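Epimerase domain-containing protein (Bacillus cereus HuA2-4, PDB 6ZLK) probably interconverts UDP-glucuronic acid and UDP-galacturonic acid by NAD-dependent epimerisation at C4 of the sugar. Local coordinates at residues A[178-183]-A[301-306]; A[212-217]-A[245-250]; A[218-223]-A[294-299]. All coordinates share one frame; numbering follows the deposited sequence.

Contact 1: residues A[178-183]-A[301-306]; sequences TVYGPR and DGLEAE. With UGA (uridine-5'-diphosphate-glucuronic acid), chain F.
Tyr180 lies with the edge of its ring along one flank of helix 299-313, where the Rossmann-type sheet of this NAD-dependent epimerase meets the C-terminal helix. The ring leaves the end of strand 171-180 with CG set between the backbone N and the carbonyl carbon (chi1 79°), and this torsion sends it across to the helix. Starting at the root, Tyr180 CB is 3.6 Å from Glu306 OE1. CD2 is equally near that oxygen, which sits at the ring edge in the ring plane; ring and carboxylate are nearly coplanar, 22° apart. Further out, Tyr180 CE2 comes to 3.5 Å from Gly302 C, and it brushes Leu303 CD2 more loosely at 4.3 Å. The phenol oxygen abuts the helix backbone, with Tyr180 OH 3.4 Å from Gly302 CA, an approach made possible by the absence of a side chain at that helix position. Phe190 and Tyr217 pack edge-to-face with the same ring. At the backbone angles of Gly181 a beta carbon would press against the preceding carbonyl oxygen. Its amide supplies the single hydrogen bond between the segments, Gly181 N to Glu306 OE1 at 3.0 Å; the N-H meets the oxygen from above the carboxylate plane, 57° out of it. This bond ties OE1, the oxygen at the tyrosine edge, to the loop. Pro182 then closes the apolar side, its CG 3.9 Å from Ala305 CB. At the other end of 178-183 the strand enters the active site: Val179 N donates a hydrogen bond to O7N, the carboxamide oxygen of NAD, and, in the UDP-glucuronic acid copy of two overlapping ligands, Thr178 N donates to carboxylate oxygen O'Q at 2.6 Å.

Contact 2: residues A[212-217]-A[245-250]; sequences TRDFTY and KEQASI. With UGB ((2S,3R,4S,5R,6R)-6-[[[(2R,3S,4R,5R)-5-(2,4-dioxopyrimidin-1-yl)-3,4-dihydroxy-oxolan-2-yl]methoxy-hydroxy-phosphoryl]oxy-hydroxy-phosphoryl]oxy-3,4,5-trihydroxy-oxane-2-carboxylic acid), chain G.
Thr212 and Ser249 face each other as a non-hydrogen-bonded pair of a short antiparallel ladder, in which strand 248-249 extends the otherwise parallel Rossmann-type sheet beside strand 212-217. Thr212 CG2 lies against the backbone and CB of Ser249, 3.8 Å from Ser249 CA. Arg213 and Ala248 form the hydrogen-bonded pair that follows: Arg213 N donates to Ala248 O at 3.1 Å, and Ala248 N returns a bond to Arg213 O at 3.2 Å. On the sheet face it shares with Ala248, the Arg213 side chain bends at chi2 (-68°), bringing its guanidinium to the diphosphate of the bound UDP-sugar. In the UGB copy NE gives a nearly straight bond, 170° at the hydrogen, to UGB O2B at 2.6 Å, in the plane of the guanidinium, while ribose O3D of the same ligand lies over one face; in the overlapping UGA copy NE bonds O1B instead. NH1 is held by Thr212 O and by Pro277 O, which limits rotation of the group. Asp214, centre of an inverse gamma turn, runs side by side with Gln247, their carboxylate and amide planes 81° apart. Only a weak bond joins them, from Gln247 NE2 to Asp214 OD1; stronger ties of this buried carboxylate go to Ala282 N and Gly244 N. Phe215 carries Arg213 CB over the centre of one ring face and reaches Ala248 O with CE2, at 3.4 Å. Its CZ, at the ring edge, touches Ile250 CD1, which in turn packs against UGB O4D. Beyond the ladder the two chains separate, and two waters bridge the gap. One links Tyr217 N to Lys245 N; another accepts from Glu246 N and donates to Phe215 O, 2.6 Å from that carbonyl oxygen.

Contact 3: residues A[218-223]-A[294-299]; sequences IDDCIR and SPTVSL
Asp220 OD1 is gripped by two firm donors arriving from opposite faces of the carboxylate plane. Thr296 N reaches it across the contact at 3.0 Å, on the syn side but tilted out of the carboxylate plane, with an almost straight N-H (169°). From within the helix Arg223 NH2 forms a salt bridge to the same oxygen at 2.9 Å, well above the carboxylate plane but in the plane of its own guanidinium. A water adds a third bond to OD1, and also joins Arg223 NE to Ser294 O. The other oxygen, Asp220 OD2, accepts from Val297 N at 3.0 Å through its syn lone pair, so both oxygens are fixed and the carboxylate cannot readily turn. With CG beside the backbone N (chi1 -76°), the group projects from the helix flank into the bend of 294-299. Pro295 CB closes in on OD2 at 3.6 Å. Arg223, bent at chi3, has Asp219 O over the centre of one guanidinium face and Val297 CG2 at its edge, 3.6 Å from NH2. The cluster of donors probably favours a charged carboxylate here. One aspartate thus accepts from two consecutive backbone amides, and the first turn of helix 218-230, in the Rossmann-type domain, holds the linker that leads through the N-cap Ser298 into helix 299-313.

How the contacts relate
Contacts 1 and 2 are buried and reach the ligand site from neighbouring strands of one sheet, whereas contact 3 lies at the surface, the Asp220 side chain about 12 Å from NAD and 13 Å from UDP-glucuronic acid. Strands 171-180 and 212-217 are joined by Thr178 O with Thr216 N and Tyr180 N with Thr216 O; the second strand runs directly into the helix of contact 3. Helix 299-313 ties the set together, since contact 3 fixes its approach and contact 1 packs its flank, while Glu246 of contact 2 bonds to Leu299 N at its start. Their chemistry differs accordingly: an aromatic edge on a helix, then strand pairing with a phosphate-binding arginine, and finally a carboxylate holding loop amides.

Contact 1: residues A[178-183]-A[301-306]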
loop_
_atom_site.group_PDB
_atom_site.type_symbol
_atom_site.label_atom_id
_atom_site.label_comp_id
_atom_site.label_asym_id
_atom_site.label_seq_id
_atom_site.Cartn_x
_atom_site.Cartn_y
_atom_site.Cartn_z
ATOM N N THR A 178 -18.184 -7.036 4.636
ATOM C CA THR A 178 -19.246 -6.176 5.203
ATOM C C THR A 178 -19.896 -6.838 6.415
ATOM O O THR A 178 -20.969 -7.422 6.303
ATOM C CB THR A 178 -20.249 -5.738 4.132
ATOM O OG1 THR A 178 -19.487 -5.262 3.006
ATOM C CG2 THR A 178 -21.117 -4.637 4.711
ATOM N N VAL A 179 -19.364 -6.512 7.581
ATOM C CA VAL A 179 -19.890 -7.155 8.807
ATOM C C VAL A 179 -21.067 -6.330 9.331
ATOM O O VAL A 179 -21.022 -5.097 9.320
ATOM C CB VAL A 179 -18.758 -7.304 9.835
ATOM C CG1 VAL A 179 -19.233 -7.968 11.105
ATOM C CG2 VAL A 179 -17.589 -8.053 9.201
ATOM N N TYR A 180 -22.107 -7.003 9.830
ATOM C CA TYR A 180 -23.268 -6.276 10.372
ATOM C C TYR A 180 -23.724 -6.983 11.642
ATOM O O TYR A 180 -23.272 -8.094 11.980
ATOM C CB TYR A 180 -24.338 -6.148 9.307
ATOM C CG TYR A 180 -25.125 -7.415 9.142
ATOM C CD1 TYR A 180 -24.634 -8.479 8.414
ATOM C CD2 TYR A 180 -26.361 -7.559 9.733
ATOM C CE1 TYR A 180 -25.364 -9.657 8.276
ATOM C CE2 TYR A 180 -27.101 -8.716 9.617
ATOM C CZ TYR A 180 -26.622 -9.765 8.869
ATOM O OH TYR A 180 -27.383 -10.895 8.860
ATOM N N GLY A 181 -24.620 -6.312 12.355
ATOM C CA GLY A 181 -25.215 -6.895 13.567
ATOM C C GLY A 181 -25.269 -5.857 14.656
ATOM O O GLY A 181 -24.916 -4.687 14.460
ATOM N N PRO A 182 -25.692 -6.316 15.841
ATOM C CA PRO A 182 -25.636 -5.475 17.025
ATOM C C PRO A 182 -24.252 -4.847 17.147
ATOM O O PRO A 182 -23.259 -5.563 16.918
ATOM C CB PRO A 182 -25.962 -6.468 18.152
ATOM C CG PRO A 182 -26.791 -7.505 17.490
ATOM C CD PRO A 182 -26.100 -7.680 16.154
ATOM N N ARG A 183 -24.168 -3.584 17.540
ATOM C CA ARG A 183 -22.942 -2.758 17.783
ATOM C C ARG A 183 -22.340 -2.287 16.468
ATOM O O ARG A 183 -21.282 -1.692 16.478
ATOM C CB ARG A 183 -21.877 -3.437 18.638
ATOM C CG ARG A 183 -22.388 -3.990 19.949
ATOM C CD ARG A 183 -21.147 -4.388 20.751
ATOM N NE ARG A 183 -21.607 -5.266 21.778
ATOM C CZ ARG A 183 -20.840 -6.032 22.499
ATOM N NH1 ARG A 183 -19.529 -6.050 22.313
ATOM N NH2 ARG A 183 -21.389 -6.763 23.441
ATOM N N ASP A 301 -32.630 -13.310 10.309
ATOM C CA ASP A 301 -32.280 -13.444 11.744
ATOM C C ASP A 301 -31.311 -12.322 12.140
ATOM O O ASP A 301 -31.463 -11.737 13.219
ATOM C CB ASP A 301 -31.728 -14.830 12.050
ATOM C CG ASP A 301 -32.755 -15.959 12.084
ATOM O OD1 ASP A 301 -33.979 -15.668 12.115
ATOM O OD2 ASP A 301 -32.321 -17.123 12.115
ATOM N N GLY A 302 -30.292 -12.040 11.322
ATOM C CA GLY A 302 -29.257 -11.029 11.658
ATOM C C GLY A 302 -29.834 -9.620 11.668
ATOM O O GLY A 302 -29.518 -8.857 12.604
ATOM N N LEU A 303 -30.739 -9.313 10.734
ATOM C CA LEU A 303 -31.420 -7.992 10.670
ATOM C C LEU A 303 -32.407 -7.827 11.826
ATOM O O LEU A 303 -32.447 -6.744 12.376
ATOM C CB LEU A 303 -32.137 -7.891 9.340
ATOM C CG LEU A 303 -31.210 -7.653 8.150
ATOM C CD1 LEU A 303 -32.043 -7.720 6.905
ATOM C CD2 LEU A 303 -30.444 -6.330 8.270
ATOM N N GLU A 304 -33.008 -8.912 12.286
ATOM C CA GLU A 304 -33.877 -8.835 13.489
ATOM C C GLU A 304 -33.041 -8.370 14.675
ATOM O O GLU A 304 -33.502 -7.531 15.462
ATOM C CB GLU A 304 -34.545 -10.180 13.775
ATOM C CG GLU A 304 -35.678 -10.466 12.818
ATOM C CD GLU A 304 -36.119 -11.916 12.759
ATOM O OE1 GLU A 304 -36.957 -12.220 11.858
ATOM O OE2 GLU A 304 -35.616 -12.729 13.562
ATOM N N ALA A 305 -31.850 -8.946 14.831
ATOM C CA ALA A 305 -30.967 -8.637 15.956
ATOM C C ALA A 305 -30.557 -7.188 15.833
ATOM O O ALA A 305 -30.576 -6.475 16.837
ATOM C CB ALA A 305 -29.758 -9.531 15.949
ATOM N N GLU A 306 -30.064 -6.791 14.654
ATOM C CA GLU A 306 -29.586 -5.405 14.524
ATOM C C GLU A 306 -30.760 -4.441 14.720
ATOM O O GLU A 306 -30.498 -3.400 15.361
ATOM C CB GLU A 306 -28.815 -5.177 13.219
ATOM C CG GLU A 306 -28.165 -3.787 13.243
ATOM C CD GLU A 306 -27.103 -3.459 12.195
ATOM O OE1 GLU A 306 -26.700 -4.400 11.448
ATOM O OE2 GLU A 306 -26.721 -2.251 12.090
HETATM C "C1'" UGA F . -17.871 -2.154 5.170
HETATM C "C2'" UGA F . -17.086 -1.465 6.275
HETATM O "O2'" UGA F . -17.573 -0.132 6.381
HETATM C "C3'" UGA F . -15.601 -1.431 6.003
HETATM O "O3'" UGA F . -14.957 -0.999 7.204
HETATM C "C4'" UGA F . -15.065 -2.786 5.574
HETATM O "O4'" UGA F . -13.700 -2.631 5.164
HETATM C "C5'" UGA F . -15.909 -3.343 4.416
HETATM O "O5'" UGA F . -17.283 -3.391 4.810
HETATM C "C6'" UGA F . -15.534 -4.743 3.900
HETATM O "O'P" UGA F . -14.373 -5.077 3.829
HETATM O "O'Q" UGA F . -16.400 -5.479 3.512
HETATM P PB UGA F . -19.170 -1.340 3.038
HETATM O O1B UGA F . -19.281 -2.615 2.317
HETATM O O2B UGA F . -19.065 -0.045 2.313
HETATM O O3B UGA F . -17.966 -1.245 4.094
HETATM O O3A UGA F . -20.391 -1.309 4.064
HETATM P PA UGA F . -21.635 -0.358 4.374
HETATM O O1A UGA F . -21.116 0.918 4.873
HETATM O O2A UGA F . -22.570 -1.152 5.189
HETATM O O5D UGA F . -22.255 -0.113 2.906
HETATM C C5D UGA F . -22.817 -1.145 2.119
HETATM C C4D UGA F . -23.529 -0.509 0.963
HETATM O O4D UGA F . -24.553 0.400 1.436
HETATM C C3D UGA F . -22.635 0.313 0.030
HETATM O O3D UGA F . -22.937 -0.174 -1.280
HETATM C C2D UGA F . -23.077 1.764 0.239
HETATM O O2D UGA F . -23.195 2.437 -1.003
HETATM C C1D UGA F . -24.511 1.621 0.732
HETATM N N1 UGA F . -24.959 2.686 1.640
HETATM C C6 UGA F . -24.269 2.995 2.780
HETATM C C2 UGA F . -26.193 3.254 1.351
HETATM O O2 UGA F . -26.829 3.012 0.332
HETATM N N3 UGA F . -26.644 4.120 2.294
HETATM C C4 UGA F . -26.009 4.483 3.459
HETATM O O4 UGA F . -26.552 5.317 4.179
HETATM C C5 UGA F . -24.725 3.871 3.680
#

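Contact 2: residues A[212-217]-A[245-250]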
loop_
_atom_site.group_PDB
_atom_site.type_symbol
_atom_site.label_atom_id
_atom_site.label_comp_id
_atom_site.label_asym_id
_atom_site.label_seq_id
_atom_site.Cartn_x
_atom_site.Cartn_y
_atom_site.Cartn_z
ATOM N N THR A 212 -24.689 -4.928 -4.313
ATOM C CA THR A 212 -24.831 -6.121 -3.440
ATOM C C THR A 212 -23.564 -6.240 -2.619
ATOM O O THR A 212 -22.468 -5.798 -3.020
ATOM C CB THR A 212 -25.111 -7.413 -4.214
ATOM O OG1 THR A 212 -24.012 -7.709 -5.078
ATOM C CG2 THR A 212 -26.364 -7.305 -5.037
ATOM N N ARG A 213 -23.738 -6.853 -1.480
ATOM C CA ARG A 213 -22.614 -7.187 -0.616
ATOM C C ARG A 213 -22.813 -8.594 -0.054
ATOM O O ARG A 213 -23.956 -9.070 0.123
ATOM C CB ARG A 213 -22.508 -6.259 0.607
ATOM C CG ARG A 213 -22.232 -4.800 0.296
ATOM C CD ARG A 213 -20.833 -4.634 -0.264
ATOM N NE ARG A 213 -20.472 -3.229 -0.554
ATOM C CZ ARG A 213 -20.526 -2.645 -1.756
ATOM N NH1 ARG A 213 -21.009 -3.286 -2.808
ATOM N NH2 ARG A 213 -20.036 -1.412 -1.920
ATOM N N ASP A 214 -21.690 -9.184 0.248
ATOM C CA ASP A 214 -21.620 -10.455 1.004
ATOM C C ASP A 214 -21.638 -10.117 2.488
ATOM O O ASP A 214 -20.624 -10.230 3.169
ATOM C CB ASP A 214 -20.317 -11.153 0.656
ATOM C CG ASP A 214 -20.377 -12.593 1.084
ATOM O OD1 ASP A 214 -21.263 -12.920 1.925
ATOM O OD2 ASP A 214 -19.607 -13.384 0.479
ATOM N N PHE A 215 -22.793 -9.760 2.970
ATOM C CA PHE A 215 -22.935 -9.288 4.350
ATOM C C PHE A 215 -22.654 -10.438 5.304
ATOM O O PHE A 215 -23.181 -11.548 5.144
ATOM C CB PHE A 215 -24.363 -8.844 4.542
ATOM C CG PHE A 215 -24.717 -7.598 3.775
ATOM C CD1 PHE A 215 -24.129 -6.380 4.077
ATOM C CD2 PHE A 215 -25.622 -7.668 2.727
ATOM C CE1 PHE A 215 -24.468 -5.225 3.383
ATOM C CE2 PHE A 215 -25.967 -6.514 2.025
ATOM C CZ PHE A 215 -25.394 -5.299 2.361
ATOM N N THR A 216 -21.808 -10.174 6.274
ATOM C CA THR A 216 -21.332 -11.177 7.243
ATOM C C THR A 216 -21.906 -10.812 8.612
ATOM O O THR A 216 -21.516 -9.829 9.199
ATOM C CB THR A 216 -19.817 -11.333 7.282
ATOM O OG1 THR A 216 -19.324 -11.487 5.937
ATOM C CG2 THR A 216 -19.428 -12.491 8.178
ATOM N N TYR A 217 -22.751 -11.671 9.157
ATOM C CA TYR A 217 -23.297 -11.415 10.501
ATOM C C TYR A 217 -22.149 -11.513 11.500
ATOM O O TYR A 217 -21.239 -12.364 11.419
ATOM C CB TYR A 217 -24.396 -12.412 10.889
ATOM C CG TYR A 217 -25.003 -12.028 12.207
ATOM C CD1 TYR A 217 -25.769 -10.865 12.281
ATOM C CD2 TYR A 217 -24.918 -12.841 13.323
ATOM C CE1 TYR A 217 -26.311 -10.444 13.486
ATOM C CE2 TYR A 217 -25.472 -12.444 14.527
ATOM C CZ TYR A 217 -26.225 -11.289 14.580
ATOM O OH TYR A 217 -26.731 -10.864 15.779
ATOM N N LYS A 245 -23.496 -15.646 5.042
ATOM C CA LYS A 245 -24.388 -16.735 4.576
ATOM C C LYS A 245 -25.094 -16.369 3.269
ATOM O O LYS A 245 -25.331 -17.241 2.431
ATOM C CB LYS A 245 -25.371 -17.076 5.689
ATOM C CG LYS A 245 -26.128 -18.343 5.360
ATOM C CD LYS A 245 -27.126 -18.661 6.401
ATOM C CE LYS A 245 -27.788 -19.998 6.169
ATOM N NZ LYS A 245 -28.659 -20.228 7.340
ATOM N N GLU A 246 -25.505 -15.114 3.116
ATOM C CA GLU A 246 -26.474 -14.688 2.073
ATOM C C GLU A 246 -26.051 -13.326 1.525
ATOM O O GLU A 246 -25.900 -12.390 2.315
ATOM C CB GLU A 246 -27.878 -14.597 2.662
ATOM C CG GLU A 246 -28.486 -15.938 3.039
ATOM C CD GLU A 246 -29.763 -15.965 3.889
ATOM O OE1 GLU A 246 -30.304 -14.869 4.265
ATOM O OE2 GLU A 246 -30.218 -17.116 4.197
ATOM N N GLN A 247 -25.900 -13.215 0.222
ATOM C CA GLN A 247 -25.570 -11.944 -0.456
ATOM C C GLN A 247 -26.894 -11.243 -0.706
ATOM O O GLN A 247 -27.897 -11.900 -0.914
ATOM C CB GLN A 247 -24.745 -12.172 -1.721
ATOM C CG GLN A 247 -23.405 -12.853 -1.453
ATOM C CD GLN A 247 -23.518 -14.347 -1.192
ATOM O OE1 GLN A 247 -24.170 -15.063 -1.950
ATOM N NE2 GLN A 247 -22.947 -14.828 -0.084
ATOM N N ALA A 248 -26.911 -9.918 -0.666
ATOM C CA ALA A 248 -28.168 -9.199 -0.927
ATOM C C ALA A 248 -27.859 -7.796 -1.455
ATOM O O ALA A 248 -26.765 -7.257 -1.173
ATOM C CB ALA A 248 -29.020 -9.103 0.323
ATOM N N SER A 249 -28.840 -7.184 -2.109
ATOM C CA SER A 249 -28.742 -5.751 -2.482
ATOM C C SER A 249 -29.197 -4.878 -1.299
ATOM O O SER A 249 -29.921 -5.354 -0.420
ATOM C CB SER A 249 -29.510 -5.454 -3.726
ATOM O OG SER A 249 -30.913 -5.554 -3.478
ATOM N N ILE A 250 -28.956 -3.571 -1.402
ATOM C CA ILE A 250 -29.472 -2.627 -0.416
ATOM C C ILE A 250 -30.991 -2.566 -0.537
ATOM O O ILE A 250 -31.681 -2.506 0.521
ATOM C CB ILE A 250 -28.784 -1.274 -0.572
ATOM C CG1 ILE A 250 -27.336 -1.403 -0.124
ATOM C CG2 ILE A 250 -29.549 -0.185 0.126
ATOM C CD1 ILE A 250 -27.182 -1.586 1.372
HETATM N N1 UGB G . -24.964 2.663 1.656
HETATM C C2 UGB G . -26.191 3.228 1.353
HETATM O O2 UGB G . -26.835 2.942 0.350
HETATM N N3 UGB G . -26.639 4.125 2.280
HETATM C C4 UGB G . -26.001 4.520 3.438
HETATM O O4 UGB G . -26.539 5.357 4.162
HETATM C C5 UGB G . -24.726 3.903 3.667
HETATM C C6 UGB G . -24.264 3.017 2.779
HETATM P PA UGB G . -21.605 -0.405 4.349
HETATM P PB UGB G . -19.250 -1.262 2.853
HETATM O "O'P" UGB G . -15.844 0.299 6.492
HETATM O "O'Q" UGB G . -15.042 -1.420 7.385
HETATM C "C1'" UGB G . -16.703 -1.795 2.984
HETATM O O1A UGB G . -22.606 -1.292 5.000
HETATM O O1B UGB G . -18.761 0.149 2.802
HETATM C C1D UGB G . -24.441 1.652 0.734
HETATM C "C2'" UGB G . -16.073 -3.149 2.724
HETATM O "O2'" UGB G . -16.873 -3.862 1.780
HETATM O O2A UGB G . -21.157 0.843 5.015
HETATM O O2B UGB G . -19.804 -1.910 1.640
HETATM C C2D UGB G . -22.952 1.844 0.477
HETATM O O2D UGB G . -22.810 2.837 -0.521
HETATM C "C3'" UGB G . -15.977 -3.893 4.038
HETATM O "O3'" UGB G . -15.351 -5.164 3.819
HETATM O O3A UGB G . -20.320 -1.305 4.040
HETATM O O3B UGB G . -18.025 -2.126 3.403
HETATM C C3D UGB G . -22.545 0.424 0.072
HETATM O O3D UGB G . -22.791 0.210 -1.310
HETATM C "C4'" UGB G . -15.257 -3.016 5.066
HETATM O "O4'" UGB G . -13.958 -2.632 4.601
HETATM C C4D UGB G . -23.463 -0.466 0.923
HETATM O O4D UGB G . -24.562 0.384 1.335
HETATM C "C5'" UGB G . -16.082 -1.743 5.267
HETATM O "O5'" UGB G . -16.033 -1.063 4.011
HETATM C C5D UGB G . -22.823 -1.087 2.137
HETATM O O5D UGB G . -22.127 -0.059 2.871
HETATM C "C6'" UGB G . -15.610 -0.887 6.455
HETATM O O HOH W 1 -25.510 -12.719 4.925
HETATM O O HOH W 2 -23.524 -14.258 7.942
#

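Contact 3: residues A[218-223]-A[294-299]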
loop_
_atom_site.group_PDB
_atom_site.type_symbol
_atom_site.label_atom_id
_atom_site.label_comp_id
_atom_site.label_asym_id
_atom_site.label_seq_id
_atom_site.Cartn_x
_atom_site.Cartn_y
_atom_site.Cartn_z
ATOM N N ILE A 218 -22.167 -10.610 12.474
ATOM C CA ILE A 218 -21.056 -10.465 13.431
ATOM C C ILE A 218 -20.726 -11.803 14.105
ATOM O O ILE A 218 -19.538 -12.105 14.253
ATOM C CB ILE A 218 -21.387 -9.365 14.444
ATOM C CG1 ILE A 218 -20.249 -9.171 15.436
ATOM C CG2 ILE A 218 -22.713 -9.635 15.170
ATOM C CD1 ILE A 218 -18.897 -8.770 14.869
ATOM N N ASP A 219 -21.717 -12.591 14.548
ATOM C CA ASP A 219 -21.412 -13.892 15.205
ATOM C C ASP A 219 -20.722 -14.854 14.226
ATOM O O ASP A 219 -19.835 -15.630 14.745
ATOM C CB ASP A 219 -22.630 -14.558 15.807
ATOM C CG ASP A 219 -23.257 -13.791 16.944
ATOM O OD1 ASP A 219 -22.641 -12.830 17.433
ATOM O OD2 ASP A 219 -24.382 -14.194 17.332
ATOM N N ASP A 220 -21.016 -14.785 12.944
ATOM C CA ASP A 220 -20.308 -15.615 11.943
ATOM C C ASP A 220 -18.853 -15.165 11.868
ATOM O O ASP A 220 -17.938 -15.994 11.904
ATOM C CB ASP A 220 -21.069 -15.631 10.631
ATOM C CG ASP A 220 -22.307 -16.527 10.635
ATOM O OD1 ASP A 220 -22.212 -17.631 11.281
ATOM O OD2 ASP A 220 -23.312 -16.182 9.954
ATOM N N CYS A 221 -18.683 -13.859 11.650
ATOM C CA CYS A 221 -17.366 -13.214 11.605
ATOM C C CYS A 221 -16.526 -13.681 12.812
ATOM O O CYS A 221 -15.368 -14.096 12.676
ATOM C CB CYS A 221 -17.570 -11.707 11.609
ATOM S SG CYS A 221 -16.013 -10.811 11.847
ATOM N N ILE A 222 -17.061 -13.574 14.016
ATOM C CA ILE A 222 -16.300 -13.877 15.245
ATOM C C ILE A 222 -16.010 -15.397 15.323
ATOM O O ILE A 222 -14.868 -15.736 15.664
ATOM C CB ILE A 222 -17.048 -13.354 16.478
ATOM C CG1 ILE A 222 -17.132 -11.832 16.435
ATOM C CG2 ILE A 222 -16.455 -13.888 17.783
ATOM C CD1 ILE A 222 -15.826 -11.104 16.353
ATOM N N ARG A 223 -16.937 -16.265 14.917
ATOM C CA ARG A 223 -16.652 -17.728 14.900
ATOM C C ARG A 223 -15.508 -18.026 13.930
ATOM O O ARG A 223 -14.588 -18.788 14.309
ATOM C CB ARG A 223 -17.883 -18.551 14.493
ATOM C CG ARG A 223 -18.818 -18.750 15.660
ATOM C CD ARG A 223 -19.972 -19.676 15.303
ATOM N NE ARG A 223 -20.986 -19.046 14.470
ATOM C CZ ARG A 223 -22.070 -18.426 14.938
ATOM N NH1 ARG A 223 -22.282 -18.321 16.253
ATOM N NH2 ARG A 223 -22.935 -17.884 14.098
ATOM N N SER A 294 -18.266 -22.035 8.451
ATOM C CA SER A 294 -19.530 -22.115 7.701
ATOM C C SER A 294 -20.470 -21.100 8.320
ATOM O O SER A 294 -20.817 -21.247 9.483
ATOM C CB SER A 294 -20.071 -23.529 7.754
ATOM O OG SER A 294 -21.394 -23.575 7.230
ATOM N N PRO A 295 -20.833 -20.002 7.606
ATOM C CA PRO A 295 -21.709 -18.997 8.206
ATOM C C PRO A 295 -23.094 -19.611 8.333
ATOM O O PRO A 295 -23.510 -20.297 7.423
ATOM C CB PRO A 295 -21.626 -17.802 7.245
ATOM C CG PRO A 295 -21.321 -18.448 5.912
ATOM C CD PRO A 295 -20.440 -19.654 6.234
ATOM N N THR A 296 -23.744 -19.406 9.463
ATOM C CA THR A 296 -25.051 -20.031 9.786
ATOM C C THR A 296 -26.154 -19.002 9.983
ATOM O O THR A 296 -27.332 -19.404 10.057
ATOM C CB THR A 296 -24.894 -20.939 11.009
ATOM O OG1 THR A 296 -24.483 -20.143 12.119
ATOM C CG2 THR A 296 -23.915 -22.047 10.706
ATOM N N VAL A 297 -25.861 -17.705 10.044
ATOM C CA VAL A 297 -26.944 -16.764 10.412
ATOM C C VAL A 297 -27.538 -16.156 9.140
ATOM O O VAL A 297 -26.795 -15.488 8.398
ATOM C CB VAL A 297 -26.426 -15.682 11.368
ATOM C CG1 VAL A 297 -27.522 -14.677 11.686
ATOM C CG2 VAL A 297 -25.846 -16.308 12.625
ATOM N N SER A 298 -28.847 -16.316 8.932
ATOM C CA SER A 298 -29.557 -15.750 7.776
ATOM C C SER A 298 -29.666 -14.242 7.951
ATOM O O SER A 298 -29.641 -13.739 9.079
ATOM C CB SER A 298 -30.956 -16.336 7.615
ATOM O OG SER A 298 -31.747 -15.939 8.726
ATOM N N LEU A 299 -29.817 -13.551 6.853
ATOM C CA LEU A 299 -30.080 -12.103 6.896
ATOM C C LEU A 299 -31.321 -11.787 7.715
ATOM O O LEU A 299 -31.232 -10.830 8.461
ATOM C CB LEU A 299 -30.257 -11.573 5.476
ATOM C CG LEU A 299 -28.946 -11.270 4.789
ATOM C CD1 LEU A 299 -29.206 -10.996 3.306
ATOM C CD2 LEU A 299 -28.250 -10.091 5.469
HETATM O O HOH W 3 -20.100 -19.420 11.760
#